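Local coordinates for TraM protein (Plasmid R64, PDB 3WZ3) that probably serves as an inner-membrane component of the type IVB secretion machinery that transfers plasmid R64, seen here as its periplasmic fragment, at residues 109-121 with 128-140. Numbering follows the deposited sequence.
Sequences EQSFVFEITIQRV and SGMEIRQMISRNA
Gln119 links two charged neighbours across the antiparallel pair 110-120 and 130-139, a job suited to an amide, which both donates and accepts. Its OE1 takes a bond from Arg133 NH1 (2.8 Å), lying in the guanidinium plane, while its NE2 gives one to the anti lone pair of Glu131 OE2 (2.8 Å); the two bonds fix the amide's rotation. A classic beta bulge, in which Arg133 and Gln134 both face Thr117, probably helps turn Arg133 toward Gln119. Further along this largely polar face, one of two conformers of Arg138 brings NH1 to Glu115 OE2 in a salt bridge (2.6 Å), from above the carboxylate plane. Glu115 CG stands anti to the backbone N (chi1 -178°), and the extended chain carries the carboxylate there. Water joins Glu115 OE1, Thr117 OG1 and Gln134 NE2. Gln93 and Thr91 hydrogen-bond to Glu115 OE2 and Thr117 OG1, and Lys126 salt-bridges Glu131 OE1. On the other face Ser137 CB makes a CH-pi contact over the Phe114 ring, and Ile116 CG2 packs on Ile132 CG1 (3.7 Å); aromatic and branched side chains suit this face, offering apolar surface to helices 7-22 and 42-54. Strand 88-101 pairs with 110-120, and 130-139 forms one sheet margin, consistent with an NTF2-like fold.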
ATOM      1  N   GLU A 109       9.212 -14.866  -6.536  1.00 13.61           N
ATOM      2  CA  GLU A 109       7.996 -14.144  -6.176  1.00 15.39           C
ATOM      3  C   GLU A 109       7.645 -14.395  -4.710  1.00 15.13           C
ATOM      4  O   GLU A 109       7.870 -15.496  -4.175  1.00 17.35           O
ATOM      5  CB  GLU A 109       6.850 -14.585  -7.069  1.00 14.83           C
ATOM      6  CG  GLU A 109       5.565 -13.821  -6.854  1.00 19.11           C
ATOM      7  CD  GLU A 109       4.462 -14.322  -7.752  1.00 21.60           C
ATOM      8  OE1 GLU A 109       4.109 -13.614  -8.715  1.00 24.41           O
ATOM      9  OE2 GLU A 109       3.956 -15.437  -7.493  1.00 30.97           O
ATOM     10  N   GLN A 110       7.108 -13.371  -4.048  1.00 11.35           N
ATOM     11  CA  GLN A 110       6.552 -13.528  -2.707  1.00 13.75           C
ATOM     12  C   GLN A 110       5.071 -13.180  -2.710  1.00 11.27           C
ATOM     13  O   GLN A 110       4.627 -12.263  -3.422  1.00 11.90           O
ATOM     14  CB  GLN A 110       7.251 -12.624  -1.707  1.00 16.60           C
ATOM     15  CG  GLN A 110       8.719 -12.894  -1.466  1.00 23.18           C
ATOM     16  CD  GLN A 110       9.226 -12.029  -0.328  1.00 27.02           C
ATOM     17  OE1 GLN A 110       9.584 -12.533   0.731  1.00 32.70           O
ATOM     18  NE2 GLN A 110       9.207 -10.708  -0.529  1.00 25.00           N
ATOM     19  N   SER A 111       4.315 -13.916  -1.906  1.00 10.65           N
ATOM     20  CA  SER A 111       2.867 -13.780  -1.841  1.00 10.89           C
ATOM     21  C   SER A 111       2.455 -13.322  -0.449  1.00 10.74           C
ATOM     22  O   SER A 111       2.951 -13.844   0.543  1.00 10.80           O
ATOM     23  CB  SER A 111       2.245 -15.148  -2.136  1.00 15.69           C
ATOM     24  OG  SER A 111       0.837 -15.109  -2.108  1.00 26.29           O
ATOM     25  N   PHE A 112       1.521 -12.365  -0.382  1.00  8.61           N
ATOM     26  CA  PHE A 112       1.086 -11.782   0.880  1.00  9.31           C
ATOM     27  C   PHE A 112      -0.418 -11.531   0.849  1.00  6.95           C
ATOM     28  O   PHE A 112      -1.038 -11.509  -0.225  1.00  7.26           O
ATOM     29  CB  PHE A 112       1.755 -10.410   1.115  1.00 10.36           C
ATOM     30  CG  PHE A 112       3.266 -10.438   1.097  1.00  9.69           C
ATOM     31  CD1 PHE A 112       3.977 -10.693   2.255  1.00 13.24           C
ATOM     32  CD2 PHE A 112       3.956 -10.198  -0.073  1.00 12.94           C
ATOM     33  CE1 PHE A 112       5.381 -10.718   2.238  1.00 15.37           C
ATOM     34  CE2 PHE A 112       5.343 -10.222  -0.099  1.00 14.75           C
ATOM     35  CZ  PHE A 112       6.049 -10.477   1.059  1.00 15.81           C
ATOM     36  N   VAL A 113      -0.994 -11.326   2.025  1.00  7.19           N
ATOM     37  CA  VAL A 113      -2.289 -10.674   2.128  1.00  6.88           C
ATOM     38  C   VAL A 113      -2.048  -9.380   2.895  1.00  6.18           C
ATOM     39  O   VAL A 113      -1.593  -9.403   4.037  1.00  8.20           O
ATOM     40  CB  VAL A 113      -3.351 -11.544   2.856  1.00  7.26           C
ATOM     41  CG1 VAL A 113      -4.636 -10.765   3.008  1.00  8.53           C
ATOM     42  CG2 VAL A 113      -3.619 -12.818   2.054  1.00 11.90           C
ATOM     43  N   PHE A 114      -2.342  -8.247   2.266  1.00  5.17           N
ATOM     44  CA  PHE A 114      -2.244  -6.967   2.960  1.00  6.23           C
ATOM     45  C   PHE A 114      -3.547  -6.522   3.590  1.00  5.92           C
ATOM     46  O   PHE A 114      -4.589  -6.537   2.934  1.00  8.37           O
ATOM     47  CB  PHE A 114      -1.787  -5.874   2.003  1.00  7.93           C
ATOM     48  CG  PHE A 114      -0.304  -5.801   1.837  1.00  7.22           C
ATOM     49  CD1 PHE A 114       0.374  -6.754   1.101  1.00  8.93           C
ATOM     50  CD2 PHE A 114       0.415  -4.782   2.431  1.00 10.83           C
ATOM     51  CE1 PHE A 114       1.748  -6.686   0.944  1.00 10.78           C
ATOM     52  CE2 PHE A 114       1.798  -4.708   2.291  1.00 13.91           C
ATOM     53  CZ  PHE A 114       2.464  -5.667   1.548  1.00 15.38           C
ATOM     54  N   GLU A 115      -3.480  -6.125   4.843  1.00  5.56           N
ATOM     55  CA  GLU A 115      -4.629  -5.503   5.504  1.00  5.93           C
ATOM     56  C   GLU A 115      -4.409  -4.000   5.524  1.00  6.03           C
ATOM     57  O   GLU A 115      -3.335  -3.531   5.914  1.00  6.52           O
ATOM     58  CB  GLU A 115      -4.813  -6.043   6.916  1.00  5.43           C
ATOM     59  CG  GLU A 115      -6.021  -5.441   7.613  1.00  8.20           C
ATOM     60  CD  GLU A 115      -6.163  -5.958   9.000  1.00 10.74           C
ATOM     61  OE1 GLU A 115      -6.301  -5.139   9.940  1.00 12.45           O
ATOM     62  OE2 GLU A 115      -6.103  -7.196   9.169  1.00 12.27           O
ATOM     63  N   ILE A 116      -5.422  -3.261   5.097  1.00  5.52           N
ATOM     64  CA  ILE A 116      -5.389  -1.821   4.950  1.00  5.68           C
ATOM     65  C   ILE A 116      -6.603  -1.248   5.675  1.00  6.97           C
ATOM     66  O   ILE A 116      -7.729  -1.665   5.394  1.00  8.64           O
ATOM     67  CB  ILE A 116      -5.524  -1.471   3.437  1.00 10.45           C
ATOM     68  CG1 ILE A 116      -4.383  -2.118   2.646  1.00 15.89           C
ATOM     69  CG2 ILE A 116      -5.574   0.034   3.220  1.00 15.81           C
ATOM     70  CD1 ILE A 116      -3.087  -1.596   3.050  1.00 14.84           C
ATOM     71  N   THR A 117      -6.404  -0.332   6.616  1.00  4.83           N
ATOM     72  CA  THR A 117      -7.520   0.417   7.176  1.00  3.77           C
ATOM     73  C   THR A 117      -7.481   1.838   6.629  1.00  4.59           C
ATOM     74  O   THR A 117      -6.462   2.542   6.758  1.00  5.26           O
ATOM     75  CB  THR A 117      -7.547   0.439   8.699  1.00  5.27           C
ATOM     76  OG1 THR A 117      -7.761  -0.893   9.194  1.00  7.92           O
ATOM     77  CG2 THR A 117      -8.718   1.285   9.181  1.00  6.57           C
ATOM     78  N   ILE A 118      -8.576   2.228   5.996  1.00  4.61           N
ATOM     79  CA  ILE A 118      -8.737   3.534   5.374  1.00  3.97           C
ATOM     80  C   ILE A 118      -9.685   4.337   6.239  1.00  6.05           C
ATOM     81  O   ILE A 118     -10.744   3.831   6.640  1.00  6.96           O
ATOM     82  CB  ILE A 118      -9.325   3.386   3.970  1.00  4.45           C
ATOM     83  CG1 ILE A 118      -8.331   2.656   3.076  1.00  7.32           C
ATOM     84  CG2 ILE A 118      -9.662   4.767   3.377  1.00  6.40           C
ATOM     85  CD1 ILE A 118      -8.914   2.173   1.763  1.00  7.04           C
ATOM     86  N   GLN A 119      -9.316   5.568   6.568  1.00  6.25           N
ATOM     87  CA  GLN A 119     -10.217   6.446   7.310  1.00  3.85           C
ATOM     88  C   GLN A 119     -10.596   7.665   6.478  1.00  4.99           C
ATOM     89  O   GLN A 119      -9.855   8.084   5.599  1.00  6.71           O
ATOM     90  CB  GLN A 119      -9.590   6.902   8.635  1.00  4.88           C
ATOM     91  CG  GLN A 119      -8.361   7.802   8.464  1.00  6.80           C
ATOM     92  CD  GLN A 119      -7.660   8.085   9.789  1.00  9.09           C
ATOM     93  OE1 GLN A 119      -8.069   7.596  10.844  1.00 11.30           O
ATOM     94  NE2 GLN A 119      -6.604   8.878   9.741  1.00  9.06           N
ATOM     95  N   ARG A 120     -11.757   8.232   6.782  1.00  6.17           N
ATOM     96  CA  ARG A 120     -12.189   9.473   6.165  1.00  5.23           C
ATOM     97  C   ARG A 120     -11.312  10.639   6.624  1.00  5.42           C
ATOM     98  O   ARG A 120     -10.810  10.649   7.752  1.00  8.17           O
ATOM     99  CB  ARG A 120     -13.643   9.764   6.549  1.00  6.05           C
ATOM    100  CG  ARG A 120     -14.687   8.945   5.788  1.00  7.44           C
ATOM    101  CD  ARG A 120     -14.661   9.176   4.256  1.00  5.67           C
ATOM    102  NE  ARG A 120     -14.438  10.603   3.960  1.00  5.20           N
ATOM    103  CZ  ARG A 120     -15.367  11.543   4.053  1.00  7.29           C
ATOM    104  NH1 ARG A 120     -16.629  11.236   4.360  1.00  8.28           N
ATOM    105  NH2 ARG A 120     -15.025  12.804   3.815  1.00  7.34           N
ATOM    106  N   VAL A 121     -11.178  11.629   5.731  1.00  5.88           N
ATOM    107  CA  VAL A 121     -10.425  12.857   5.947  1.00  8.12           C
ATOM    108  C   VAL A 121     -11.293  13.994   5.413  1.00  6.05           C
ATOM    109  O   VAL A 121     -12.031  13.817   4.459  1.00  6.16           O
ATOM    110  CB  VAL A 121      -9.107  12.835   5.143  1.00  7.40           C
ATOM    111  CG1 VAL A 121      -8.319  14.122   5.322  1.00 12.20           C
ATOM    112  CG2 VAL A 121      -8.268  11.651   5.589  1.00  9.75           C
ATOM    113  N   SER A 128      -9.318  13.606  -1.901  1.00  7.53           N
ATOM    114  CA  SER A 128      -9.819  12.229  -1.958  1.00  8.11           C
ATOM    115  C   SER A 128     -10.770  11.938  -0.812  1.00  7.98           C
ATOM    116  O   SER A 128     -11.564  11.011  -0.902  1.00  7.36           O
ATOM    117  CB  SER A 128      -8.665  11.222  -1.842  1.00  7.44           C
ATOM    118  OG  SER A 128      -8.098  11.285  -0.560  1.00  9.36           O
ATOM    119  N   GLY A 129     -10.646  12.698   0.270  1.00  6.12           N
ATOM    120  CA  GLY A 129     -11.391  12.431   1.488  1.00  5.94           C
ATOM    121  C   GLY A 129     -11.012  11.159   2.218  1.00  5.24           C
ATOM    122  O   GLY A 129     -11.761  10.711   3.097  1.00  6.08           O
HETATM  123  N   MSE A 130      -9.865  10.571   1.877  1.00  4.65           N
HETATM  124  CA  MSE A 130      -9.468   9.311   2.501  1.00  6.24           C
HETATM  125  C   MSE A 130      -7.964   9.234   2.688  1.00  5.02           C
HETATM  126  O   MSE A 130      -7.201   9.878   1.955  1.00  5.17           O
HETATM  127  CB  MSE A 130      -9.891   8.143   1.611  1.00  6.61           C
HETATM  128  CG  MSE A 130     -11.401   7.918   1.607  1.00  7.33           C
HETATM  129 SE   MSE A 130     -11.970   6.422   0.460  1.00 12.76          SE
HETATM  130  CE  MSE A 130     -11.831   7.315  -1.255  1.00 11.11           C
ATOM    131  N   GLU A 131      -7.543   8.395   3.628  1.00  4.96           N
ATOM    132  CA  GLU A 131      -6.129   8.045   3.758  1.00  4.08           C
ATOM    133  C   GLU A 131      -6.005   6.719   4.485  1.00  5.62           C
ATOM    134  O   GLU A 131      -6.864   6.348   5.299  1.00  5.60           O
ATOM    135  CB  GLU A 131      -5.356   9.145   4.500  1.00  6.38           C
ATOM    136  CG  GLU A 131      -5.663   9.212   5.959  1.00  5.86           C
ATOM    137  CD  GLU A 131      -5.113  10.447   6.651  1.00  7.50           C
ATOM    138  OE1 GLU A 131      -4.407  11.254   5.993  1.00 10.19           O
ATOM    139  OE2 GLU A 131      -5.380  10.617   7.863  1.00  9.89           O
ATOM    140  N   ILE A 132      -4.936   5.992   4.196  1.00  4.41           N
ATOM    141  CA  ILE A 132      -4.658   4.739   4.873  1.00  4.26           C
ATOM    142  C   ILE A 132      -4.007   5.009   6.221  1.00  4.41           C
ATOM    143  O   ILE A 132      -2.906   5.574   6.291  1.00  4.27           O
ATOM    144  CB  ILE A 132      -3.708   3.895   4.007  1.00  3.91           C
ATOM    145  CG1 ILE A 132      -4.410   3.510   2.697  1.00  5.72           C
ATOM    146  CG2 ILE A 132      -3.236   2.675   4.793  1.00  4.78           C
ATOM    147  CD1 ILE A 132      -3.473   2.895   1.643  1.00  7.98           C
ATOM    148  N   ARG A 133      -4.666   4.593   7.299  1.00  6.60           N
ATOM    149  CA  ARG A 133      -4.111   4.813   8.635  1.00  5.38           C
ATOM    150  C   ARG A 133      -3.373   3.624   9.206  1.00  6.11           C
ATOM    151  O   ARG A 133      -2.660   3.766  10.204  1.00  7.04           O
ATOM    152  CB  ARG A 133      -5.182   5.257   9.626  1.00  8.29           C
ATOM    153  CG  ARG A 133      -6.282   4.246   9.788  1.00  9.56           C
ATOM    154  CD  ARG A 133      -7.204   4.592  10.966  1.00 13.40           C
ATOM    155  NE  ARG A 133      -6.607   4.268  12.248  1.00 17.68           N
ATOM    156  CZ  ARG A 133      -6.331   5.165  13.190  1.00 23.19           C
ATOM    157  NH1 ARG A 133      -6.605   6.451  12.987  1.00 20.73           N
ATOM    158  NH2 ARG A 133      -5.772   4.777  14.331  1.00 28.07           N
ATOM    159  N   GLN A 134      -3.516   2.461   8.571  1.00  5.08           N
ATOM    160  CA  GLN A 134      -2.799   1.260   8.999  1.00  4.79           C
ATOM    161  C   GLN A 134      -2.610   0.325   7.831  1.00  6.74           C
ATOM    162  O   GLN A 134      -3.535   0.123   7.053  1.00  5.13           O
ATOM    163  CB  GLN A 134      -3.541   0.530  10.125  1.00  7.22           C
ATOM    164  CG  GLN A 134      -2.685  -0.580  10.757  1.00  8.49           C
ATOM    165  CD  GLN A 134      -3.296  -1.160  12.004  1.00 13.12           C
ATOM    166  OE1 GLN A 134      -2.656  -1.217  13.057  1.00 19.56           O
ATOM    167  NE2 GLN A 134      -4.522  -1.614  11.897  1.00 10.35           N
HETATM  168  N   MSE A 135      -1.399  -0.221   7.707  1.00  5.94           N
HETATM  169  CA  MSE A 135      -1.049  -1.193   6.666  1.00  6.26           C
HETATM  170  C   MSE A 135      -0.285  -2.323   7.327  1.00  7.91           C
HETATM  171  O   MSE A 135       0.708  -2.080   8.032  1.00  8.84           O
HETATM  172  CB  MSE A 135      -0.170  -0.571   5.584  1.00  7.25           C
HETATM  173  CG  MSE A 135       0.298  -1.579   4.562  1.00  8.63           C
HETATM  174 SE   MSE A 135       1.209  -0.752   3.017  1.00 18.04          SE
HETATM  175  CE  MSE A 135      -0.305  -0.343   1.880  1.00 15.77           C
ATOM    176  N   ILE A 136      -0.767  -3.547   7.138  1.00  8.66           N
ATOM    177  CA  ILE A 136      -0.156  -4.722   7.756  1.00  9.19           C
ATOM    178  C   ILE A 136       0.012  -5.785   6.696  1.00  9.84           C
ATOM    179  O   ILE A 136      -0.956  -6.182   6.050  1.00 10.55           O
ATOM    180  CB  ILE A 136      -1.042  -5.328   8.843  1.00 10.15           C
ATOM    181  CG1 ILE A 136      -1.292  -4.320   9.968  1.00 10.91           C
ATOM    182  CG2 ILE A 136      -0.400  -6.608   9.395  1.00 11.39           C
ATOM    183  CD1 ILE A 136      -2.430  -4.707  10.891  1.00 15.09           C
ATOM    184  N   SER A 137       1.243  -6.237   6.500  1.00 12.40           N
ATOM    185  CA  SER A 137       1.544  -7.298   5.558  1.00 16.28           C
ATOM    186  C   SER A 137       1.532  -8.629   6.282  1.00 18.51           C
ATOM    187  O   SER A 137       2.143  -8.781   7.345  1.00 27.08           O
ATOM    188  CB  SER A 137       2.935  -7.076   4.933  1.00 17.29           C
ATOM    189  OG  SER A 137       3.278  -8.132   4.028  1.00 17.63           O
ATOM    190  N   ARG A 138       0.840  -9.607   5.719  1.00 16.33           N
ATOM    191  CA  ARG A 138       0.946 -10.953   6.247  0.50 19.06           C
ATOM    192  C   ARG A 138       1.308 -11.935   5.168  1.00 19.08           C
ATOM    193  O   ARG A 138       0.807 -11.868   4.056  1.00 16.39           O
ATOM    194  CB  ARG A 138      -0.350 -11.365   6.908  0.50 16.09           C
ATOM    195  CG  ARG A 138      -0.627 -10.566   8.136  0.50 15.12           C
ATOM    196  CD  ARG A 138      -2.057 -10.736   8.534  0.50 17.64           C
ATOM    197  NE  ARG A 138      -2.317 -10.068   9.798  0.50 14.95           N
ATOM    198  CZ  ARG A 138      -3.324  -9.219   9.991  0.50 14.57           C
ATOM    199  NH1 ARG A 138      -4.155  -8.954   8.996  0.50  9.45           N
ATOM    200  NH2 ARG A 138      -3.502  -8.652  11.177  0.50 11.85           N
ATOM    201  N   ASN A 139       2.232 -12.832   5.498  1.00 21.92           N
ATOM    202  CA  ASN A 139       2.663 -13.864   4.566  1.00 20.28           C
ATOM    203  C   ASN A 139       1.497 -14.736   4.151  1.00 18.03           C
ATOM    204  O   ASN A 139       0.642 -15.063   4.963  1.00 23.65           O
ATOM    205  CB  ASN A 139       3.753 -14.723   5.199  1.00 25.18           C
ATOM    206  CG  ASN A 139       5.004 -13.937   5.494  1.00 30.16           C
ATOM    207  OD1 ASN A 139       5.259 -12.907   4.871  1.00 28.51           O
ATOM    208  ND2 ASN A 139       5.795 -14.414   6.447  1.00 35.75           N
ATOM    209  N   ALA A 140       1.470 -15.098   2.872  1.00 18.98           N
ATOM    210  CA  ALA A 140       0.403 -15.935   2.335  1.00 22.08           C
ATOM    211  C   ALA A 140       0.990 -17.207   1.732  1.00 30.59           C
ATOM    212  O   ALA A 140       2.209 -17.387   1.711  1.00 35.55           O
ATOM    213  CB  ALA A 140      -0.399 -15.172   1.294  1.00 18.68           C
TER
HETATM  214  O   HOH W   1       5.474 -14.340   1.694  1.00 24.62           O
HETATM  215  O   HOH W   2      -5.765  -2.491   9.638  1.00 11.31           O
HETATM  216  O   HOH W   3      -5.196  -6.559  12.546  1.00 24.12           O